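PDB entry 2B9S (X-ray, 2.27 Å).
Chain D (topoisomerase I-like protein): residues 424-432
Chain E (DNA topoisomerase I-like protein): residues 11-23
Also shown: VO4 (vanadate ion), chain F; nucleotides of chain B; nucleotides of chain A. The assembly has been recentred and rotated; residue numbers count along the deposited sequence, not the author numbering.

Chain D, residues 424-432: AILCNHQKS
Chain E, residues 11-23: KAVSLGTSKINYI

The two stretches are joined by a short antiparallel β-bridge between chains, which leads into a buried contact where H429(D) and Y22(E) meet at one vanadate; together they bury 693 Å², both sides summed.

Register fixes the frame. Q430(D) faces V13(E) as a non-hydrogen-bonded pair (CA–CA 4.6 Å), and K431(D) faces A12(E) as a hydrogen-bonded pair (CA–CA 5.2 Å). In the latter, K431(D) N donates to A12(E) O and A12(E) N to K431(D) O, both at 2.8 Å, with N–H···O angles of 159° and 163°. Two residues along each strand from that pair, S14(E) N donates to H429(D) O at 2.9 Å (152°). Extended phi/psi values of −136/149 for Q430(D), −131/140 for K431(D) and −109/160 for A12(E) support this ladder. The close strands also bring Q430(D) CA to 3.1 Å from A12(E) O, a CA–H···O contact.

Chain D enters the bridge from a helix ending at C427(D). N428(D) leaves helical geometry with positive phi (67/39), and its OD1 accepts from Q430(D) NE2 at 3.0 Å. On the last helical turn, A424(D) points toward chain E; its small methyl fits closely, CB lying 3.2 Å from S14(E) O and 3.5 Å from V13(E) CG1. With chi1 t, V13(E) also places CG2 4.1 Å from I425(D) CG1.

H429(D) contributes the largest covered area, 104 Å². With chi1 m and chi2 153°, its ring has T17(E) CB over one face, 3.6 Å from the centroid and 17° off the normal, a CH–π contact. Y22(E) CD1 lies at the ring's edge, 3.6 Å from H429(D) CE1; the two rings are oblique, with planes at 38° and centroids 5.4 Å apart. Imidazole suits this place because both nitrogens are used: NE2 donates to vanadate O1 at 2.6 Å (166°), while ND1 hydrogen-bonds water 1 at 2.8 Å. That water donates to S14(E) O at 2.7 Å and accepts from S18(E) N at 2.8 Å, tying the ring to the backbone of S14(E) and S18(E).

Y22(E), with chi1 m and chi2 105°, places its OH 2.1 Å from vanadate V, which DT10 O3' also binds at 1.8 Å, consistent with a topoisomerase active site.

DNA backs the junction: Q430(D) N donates to DG2 OP1 at 2.9 Å, and T17(E) OG1 (chi1 m) to DG2 OP2 at 2.7 Å, so both chains grip one phosphate.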

# COMPACT_ATOMS: atom_id res chain seq x y z
N ALA D 424 2.02 -4.31 -16.45
CA ALA D 424 1.18 -4.83 -15.38
C ALA D 424 1.29 -6.35 -15.18
O ALA D 424 1.23 -6.83 -14.04
CB ALA D 424 -0.27 -4.42 -15.62
N ILE D 425 1.46 -7.09 -16.28
CA ILE D 425 1.68 -8.55 -16.23
C ILE D 425 3.01 -8.91 -15.56
O ILE D 425 3.05 -9.79 -14.70
CB ILE D 425 1.56 -9.21 -17.63
CG1 ILE D 425 0.08 -9.43 -17.97
CG2 ILE D 425 2.34 -10.54 -17.71
CD1 ILE D 425 -0.20 -9.63 -19.44
N LEU D 426 4.08 -8.21 -15.95
CA LEU D 426 5.40 -8.35 -15.35
C LEU D 426 5.37 -8.12 -13.83
O LEU D 426 6.04 -8.83 -13.06
CB LEU D 426 6.38 -7.37 -16.02
CG LEU D 426 7.77 -7.18 -15.40
CD1 LEU D 426 8.74 -8.31 -15.77
CD2 LEU D 426 8.37 -5.83 -15.76
N CYS D 427 4.59 -7.12 -13.42
CA CYS D 427 4.45 -6.70 -12.03
C CYS D 427 3.46 -7.55 -11.25
O CYS D 427 3.47 -7.56 -10.01
CB CYS D 427 3.99 -5.25 -11.98
SG CYS D 427 5.26 -4.07 -12.38
N ASN D 428 2.58 -8.23 -11.98
CA ASN D 428 1.52 -9.09 -11.45
C ASN D 428 0.43 -8.31 -10.70
O ASN D 428 -0.13 -8.75 -9.68
CB ASN D 428 2.11 -10.24 -10.63
CG ASN D 428 1.13 -11.38 -10.45
OD1 ASN D 428 0.39 -11.74 -11.37
ND2 ASN D 428 1.12 -11.94 -9.24
N HIS D 429 0.11 -7.15 -11.26
CA HIS D 429 -0.97 -6.30 -10.75
C HIS D 429 -2.34 -6.79 -11.21
O HIS D 429 -2.57 -7.00 -12.40
CB HIS D 429 -0.70 -4.85 -11.14
CG HIS D 429 0.53 -4.27 -10.51
ND1 HIS D 429 1.26 -3.25 -11.08
CD2 HIS D 429 1.15 -4.56 -9.33
CE1 HIS D 429 2.27 -2.93 -10.29
NE2 HIS D 429 2.23 -3.72 -9.23
N GLN D 430 -3.23 -7.01 -10.23
CA GLN D 430 -4.52 -7.65 -10.45
C GLN D 430 -5.68 -6.97 -9.73
O GLN D 430 -5.52 -6.37 -8.66
CB GLN D 430 -4.46 -9.12 -10.02
CG GLN D 430 -3.54 -9.97 -10.84
CD GLN D 430 -3.58 -11.40 -10.40
OE1 GLN D 430 -4.56 -11.85 -9.79
NE2 GLN D 430 -2.51 -12.13 -10.68
N LYS D 431 -6.86 -7.06 -10.33
CA LYS D 431 -8.07 -6.44 -9.81
C LYS D 431 -9.15 -7.52 -9.84
O LYS D 431 -9.22 -8.31 -10.78
CB LYS D 431 -8.49 -5.22 -10.69
N SER D 432 -9.99 -7.57 -8.83
CA SER D 432 -11.08 -8.52 -8.88
C SER D 432 -12.36 -7.78 -9.27
O SER D 432 -12.77 -7.76 -10.45
CB SER D 432 -11.20 -9.33 -7.58
OG SER D 432 -11.97 -8.64 -6.61
OXT SER D 432 -13.01 -7.18 -8.43
N LYS E 11 -10.06 -12.79 -11.58
CA LYS E 11 -9.14 -11.62 -11.45
C LYS E 11 -8.57 -11.15 -12.78
O LYS E 11 -8.11 -11.94 -13.59
CB LYS E 11 -8.00 -11.93 -10.49
CG LYS E 11 -8.38 -11.71 -9.07
CD LYS E 11 -7.27 -11.03 -8.31
CE LYS E 11 -7.78 -10.51 -6.99
NZ LYS E 11 -8.48 -11.60 -6.22
N ALA E 12 -8.61 -9.84 -13.00
CA ALA E 12 -8.11 -9.25 -14.23
C ALA E 12 -6.81 -8.50 -13.98
O ALA E 12 -6.50 -8.15 -12.84
CB ALA E 12 -9.18 -8.32 -14.81
N VAL E 13 -6.06 -8.27 -15.05
CA VAL E 13 -4.86 -7.43 -15.04
C VAL E 13 -5.25 -5.98 -14.67
O VAL E 13 -6.29 -5.46 -15.12
CB VAL E 13 -4.13 -7.48 -16.44
CG1 VAL E 13 -2.81 -6.70 -16.44
CG2 VAL E 13 -3.86 -8.92 -16.85
N SER E 14 -4.43 -5.36 -13.83
CA SER E 14 -4.71 -4.04 -13.31
C SER E 14 -3.62 -3.10 -13.80
O SER E 14 -2.42 -3.31 -13.53
CB SER E 14 -4.76 -4.09 -11.78
OG SER E 14 -5.32 -2.92 -11.22
N LEU E 15 -4.03 -2.07 -14.52
CA LEU E 15 -3.08 -1.20 -15.20
C LEU E 15 -2.69 0.04 -14.38
O LEU E 15 -1.64 0.67 -14.65
CB LEU E 15 -3.63 -0.80 -16.59
CG LEU E 15 -3.36 -1.64 -17.84
CD1 LEU E 15 -3.78 -3.11 -17.72
CD2 LEU E 15 -4.07 -0.97 -19.02
N GLY E 16 -3.50 0.35 -13.37
CA GLY E 16 -3.33 1.55 -12.54
C GLY E 16 -2.06 1.59 -11.72
O GLY E 16 -1.31 2.57 -11.77
N THR E 17 -1.82 0.53 -10.96
CA THR E 17 -0.69 0.46 -10.03
C THR E 17 0.66 0.81 -10.67
O THR E 17 1.44 1.56 -10.10
CB THR E 17 -0.64 -0.93 -9.37
OG1 THR E 17 -1.98 -1.31 -9.09
CG2 THR E 17 0.19 -0.94 -8.06
N SER E 18 0.94 0.26 -11.86
CA SER E 18 2.19 0.54 -12.55
C SER E 18 2.29 2.00 -13.03
O SER E 18 3.34 2.61 -12.92
CB SER E 18 2.44 -0.43 -13.71
OG SER E 18 1.41 -0.35 -14.67
N LYS E 19 1.20 2.56 -13.54
CA LYS E 19 1.22 3.95 -13.97
C LYS E 19 1.39 4.90 -12.79
O LYS E 19 2.13 5.88 -12.88
CB LYS E 19 -0.04 4.29 -14.81
N ILE E 20 0.71 4.59 -11.68
CA ILE E 20 0.72 5.40 -10.46
C ILE E 20 2.06 5.41 -9.73
O ILE E 20 2.42 6.42 -9.10
CB ILE E 20 -0.38 4.90 -9.42
CG1 ILE E 20 -1.80 5.11 -9.92
CG2 ILE E 20 -0.29 5.63 -8.08
CD1 ILE E 20 -2.85 4.49 -8.95
N ASN E 21 2.78 4.27 -9.76
CA ASN E 21 3.91 4.03 -8.84
C ASN E 21 5.21 3.65 -9.50
O ASN E 21 6.27 3.90 -8.92
CB ASN E 21 3.60 2.91 -7.80
CG ASN E 21 2.29 3.13 -7.03
OD1 ASN E 21 2.24 3.90 -6.08
ND2 ASN E 21 1.25 2.42 -7.41
N TYR E 22 5.13 3.02 -10.67
CA TYR E 22 6.24 2.22 -11.21
C TYR E 22 6.91 2.72 -12.49
O TYR E 22 8.11 2.52 -12.68
CB TYR E 22 5.80 0.76 -11.39
CG TYR E 22 5.80 -0.01 -10.08
CD1 TYR E 22 4.61 -0.32 -9.43
CD2 TYR E 22 7.01 -0.40 -9.49
CE1 TYR E 22 4.62 -1.01 -8.24
CE2 TYR E 22 7.03 -1.09 -8.29
CZ TYR E 22 5.84 -1.39 -7.67
OH TYR E 22 5.89 -2.08 -6.48
N ILE E 23 6.13 3.33 -13.39
CA ILE E 23 6.66 3.85 -14.66
C ILE E 23 7.07 5.33 -14.50
O ILE E 23 6.31 6.13 -13.96
CB ILE E 23 5.60 3.75 -15.77
CG1 ILE E 23 5.09 2.32 -15.92
CG2 ILE E 23 6.15 4.29 -17.08
CD1 ILE E 23 3.74 2.24 -16.61
V VO4 F . 4.14 -2.88 -5.61
O1 VO4 F . 3.61 -3.72 -7.04
O2 VO4 F . 5.37 -3.55 -4.53
P DG B 2 -2.45 -4.92 -6.99
OP1 DG B 2 -2.18 -6.19 -7.69
OP2 DG B 2 -2.48 -3.62 -7.73
O5' DG B 2 -3.82 -5.02 -6.16
C5' DG B 2 -4.08 -6.08 -5.31
C4' DG B 2 -5.38 -5.86 -4.58
O4' DG B 2 -5.36 -4.60 -3.88
C3' DG B 2 -6.65 -5.82 -5.44
O3' DG B 2 -7.65 -6.42 -4.64
C2' DG B 2 -6.93 -4.32 -5.61
C1' DG B 2 -6.45 -3.79 -4.27
N9 DG B 2 -5.99 -2.41 -4.36
C8 DG B 2 -5.17 -1.87 -5.35
N7 DG B 2 -4.91 -0.61 -5.16
C5 DG B 2 -5.59 -0.31 -3.97
C6 DG B 2 -5.69 0.90 -3.29
O6 DG B 2 -5.16 1.97 -3.59
N1 DG B 2 -6.46 0.81 -2.13
C2 DG B 2 -7.08 -0.34 -1.69
N2 DG B 2 -7.78 -0.23 -0.56
N3 DG B 2 -7.00 -1.49 -2.32
C4 DG B 2 -6.24 -1.40 -3.45
P DT A 10 7.10 3.21 -4.62
OP1 DT A 10 8.13 2.53 -5.40
OP2 DT A 10 6.35 4.40 -5.11
O5' DT A 10 5.97 2.14 -4.27
C5' DT A 10 6.26 0.73 -4.11
C4' DT A 10 4.99 -0.04 -3.87
O4' DT A 10 4.27 0.46 -2.72
C3' DT A 10 3.95 0.04 -4.99
O3' DT A 10 3.51 -1.26 -5.24
C2' DT A 10 2.78 0.86 -4.46
C1' DT A 10 2.87 0.44 -3.00
N1 DT A 10 2.21 1.32 -2.02
C2 DT A 10 1.38 0.75 -1.07
O2 DT A 10 1.13 -0.44 -1.03
N3 DT A 10 0.83 1.62 -0.17
C4 DT A 10 1.02 3.00 -0.12
O4 DT A 10 0.48 3.68 0.75
C5 DT A 10 1.89 3.55 -1.14
C7 DT A 10 2.08 5.04 -1.28
C6 DT A 10 2.45 2.70 -2.03
P DA B 3 -9.15 -6.62 -5.13
OP1 DA B 3 -9.44 -8.05 -5.00
OP2 DA B 3 -9.38 -5.89 -6.37
O5' DA B 3 -9.90 -5.81 -3.97
C5' DA B 3 -9.71 -6.04 -2.59
C4' DA B 3 -10.68 -5.17 -1.83
O4' DA B 3 -10.31 -3.77 -1.97
C3' DA B 3 -12.11 -5.26 -2.33
O3' DA B 3 -12.91 -5.28 -1.14
C2' DA B 3 -12.29 -3.99 -3.20
C1' DA B 3 -11.33 -2.98 -2.55
N9 DA B 3 -10.58 -2.07 -3.44
C8 DA B 3 -10.01 -2.37 -4.65
N7 DA B 3 -9.37 -1.38 -5.22
C5 DA B 3 -9.55 -0.33 -4.33
C6 DA B 3 -9.11 1.00 -4.33
N6 DA B 3 -8.39 1.53 -5.32
N1 DA B 3 -9.47 1.78 -3.29
C2 DA B 3 -10.21 1.25 -2.28
N3 DA B 3 -10.67 0.01 -2.17
C4 DA B 3 -10.29 -0.74 -3.22
O HOH W 1 -0.14 -1.98 -13.13
O HOH W 2 -5.03 -3.37 -8.72